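PDB 6A5M: histone-lysine N-methyltransferase, H3 lysine-9 specific SUVH6 from Arabidopsis thaliana, which methylates histone H3, probably through its SET domain, and probably recognises methylated DNA through its SRA domain. Local coordinates for residues G88-S93 with A108-A113. The protein carries 1 engineered substitution. Sequence-based numbering, arbitrary orientation.
Sequences GIHKPS and ATSIVA
The H90 ring takes a different partner at each of its two nitrogens and on each of its two faces. ND1 meets the hydroxyl of S110: H90 ND1 lies 3.1 Å from S110 OG, with an angle of 159°, so the bond is fairly straight. Either group could be the donor. OG sits at the ring edge, near its plane. The other nitrogen, NE2, is bonded to the backbone oxygen of A95. These two bonds fix the rotation of the imidazole. One face is covered by a methyl group: V112 CG2 stands 3.7 Å from the centroid of the H90 ring. It is only 8° off the ring normal, a CH-pi contact almost over the centre. On the opposite face P92 CD lies 3.9 Å above the ring plane, nearer the rim. The ring is sandwiched between the V112 methyl and P92 CD. Its CG lies anti to the backbone N (chi1 -167°), which carries the ring toward the strand, with ND1 at S110 and one face under V112. S110 OG also comes within 3.2 Å of I89 O, a weak bond, and not a settled one, since H90 ND1 is within reach of the same hydroxyl proton. I89 O has a firmer partner in R172 NH2.

All the touching residues are buried. The contact joins a loop to a strand through a hydrogen bond and a CH-pi contact, within the SRA domain. The loop leaves helix 81-87 through a Schellman motif at G88. It is tied back to that helix by N85, whose side chain bonds H90 O and P92 O. L84 of the same helix packs on H90 and V112. Strand 105-114 runs between strands 97-102 and 171-176, and T109 and S110 form a classic beta bulge opposite D98 of the first.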
loop_
_atom_site.group_PDB
_atom_site.type_symbol
_atom_site.label_atom_id
_atom_site.label_comp_id
_atom_site.label_asym_id
_atom_site.label_seq_id
_atom_site.Cartn_x
_atom_site.Cartn_y
_atom_site.Cartn_z
ATOM N N GLY A 88 -5.560 15.391 -10.723
ATOM C CA GLY A 88 -5.169 16.648 -11.341
ATOM C C GLY A 88 -3.695 16.996 -11.175
ATOM O O GLY A 88 -3.323 18.163 -11.255
ATOM N N ILE A 89 -2.863 15.988 -10.932
ATOM C CA ILE A 89 -1.405 16.142 -10.887
ATOM C C ILE A 89 -0.822 16.344 -12.289
ATOM O O ILE A 89 0.146 17.085 -12.486
ATOM C CB ILE A 89 -0.740 14.896 -10.270
ATOM C CG1 ILE A 89 -1.316 14.608 -8.890
ATOM C CG2 ILE A 89 0.770 15.044 -10.209
ATOM C CD1 ILE A 89 -0.739 13.381 -8.257
ATOM N N HIS A 90 -1.417 15.641 -13.249
ATOM C CA HIS A 90 -0.971 15.626 -14.630
ATOM C C HIS A 90 -2.205 15.389 -15.489
ATOM O O HIS A 90 -2.767 14.301 -15.482
ATOM C CB HIS A 90 0.092 14.534 -14.861
ATOM C CG HIS A 90 0.824 14.657 -16.166
ATOM N ND1 HIS A 90 1.901 15.501 -16.338
ATOM C CD2 HIS A 90 0.632 14.049 -17.360
ATOM C CE1 HIS A 90 2.335 15.416 -17.580
ATOM N NE2 HIS A 90 1.578 14.543 -18.226
ATOM N N LYS A 91 -2.635 16.419 -16.209
ATOM C CA LYS A 91 -3.921 16.387 -16.921
ATOM C C LYS A 91 -3.956 15.520 -18.194
ATOM O O LYS A 91 -4.875 14.718 -18.352
ATOM C CB LYS A 91 -4.361 17.818 -17.273
ATOM C CG LYS A 91 -4.604 18.736 -16.073
ATOM C CD LYS A 91 -5.933 18.443 -15.386
ATOM C CE LYS A 91 -6.117 19.297 -14.137
ATOM N NZ LYS A 91 -5.639 20.687 -14.369
ATOM N N PRO A 92 -2.980 15.678 -19.113
ATOM C CA PRO A 92 -3.105 14.933 -20.373
ATOM C C PRO A 92 -3.210 13.421 -20.216
ATOM O O PRO A 92 -2.645 12.847 -19.288
ATOM C CB PRO A 92 -1.813 15.297 -21.119
ATOM C CG PRO A 92 -1.437 16.619 -20.579
ATOM C CD PRO A 92 -1.811 16.576 -19.137
ATOM N N SER A 93 -3.930 12.790 -21.140
ATOM C CA SER A 93 -4.094 11.337 -21.149
ATOM C C SER A 93 -2.823 10.619 -21.580
ATOM O O SER A 93 -2.454 9.596 -21.007
ATOM C CB SER A 93 -5.240 10.937 -22.078
ATOM O OG SER A 93 -6.363 11.768 -21.869
ATOM N N ALA A 108 5.708 24.750 -17.873
ATOM C CA ALA A 108 5.342 23.387 -17.525
ATOM C C ALA A 108 4.964 23.287 -16.057
ATOM O O ALA A 108 5.612 23.875 -15.193
ATOM C CB ALA A 108 6.484 22.433 -17.841
ATOM N N THR A 109 3.899 22.548 -15.779
ATOM C CA THR A 109 3.547 22.233 -14.407
ATOM C C THR A 109 4.020 20.835 -14.079
ATOM O O THR A 109 4.401 20.550 -12.935
ATOM C CB THR A 109 2.045 22.302 -14.160
ATOM O OG1 THR A 109 1.379 21.406 -15.058
ATOM C CG2 THR A 109 1.538 23.714 -14.376
ATOM N N SER A 110 4.000 19.956 -15.078
ATOM C CA SER A 110 4.222 18.544 -14.768
ATOM C C SER A 110 4.839 17.758 -15.921
ATOM O O SER A 110 4.452 17.962 -17.066
ATOM C CB SER A 110 2.894 17.897 -14.364
ATOM O OG SER A 110 3.100 16.661 -13.709
ATOM N N ILE A 111 5.780 16.855 -15.626
ATOM C CA ILE A 111 6.248 15.928 -16.658
ATOM C C ILE A 111 6.284 14.469 -16.208
ATOM O O ILE A 111 6.530 14.157 -15.042
ATOM C CB ILE A 111 7.658 16.293 -17.187
ATOM C CG1 ILE A 111 8.695 16.263 -16.073
ATOM C CG2 ILE A 111 7.658 17.652 -17.853
ATOM C CD1 ILE A 111 10.106 16.428 -16.599
ATOM N N VAL A 112 6.037 13.583 -17.168
ATOM C CA VAL A 112 6.118 12.154 -16.958
ATOM C C VAL A 112 7.335 11.634 -17.709
ATOM O O VAL A 112 7.317 11.454 -18.929
ATOM C CB VAL A 112 4.826 11.424 -17.423
ATOM C CG1 VAL A 112 4.997 9.918 -17.372
ATOM C CG2 VAL A 112 3.609 11.866 -16.577
ATOM N N ALA A 113 8.411 11.449 -16.956
ATOM C CA ALA A 113 9.597 10.769 -17.435
ATOM C C ALA A 113 9.335 9.292 -17.398
ATOM O O ALA A 113 9.698 8.600 -16.422
ATOM C CB ALA A 113 10.815 11.108 -16.587
#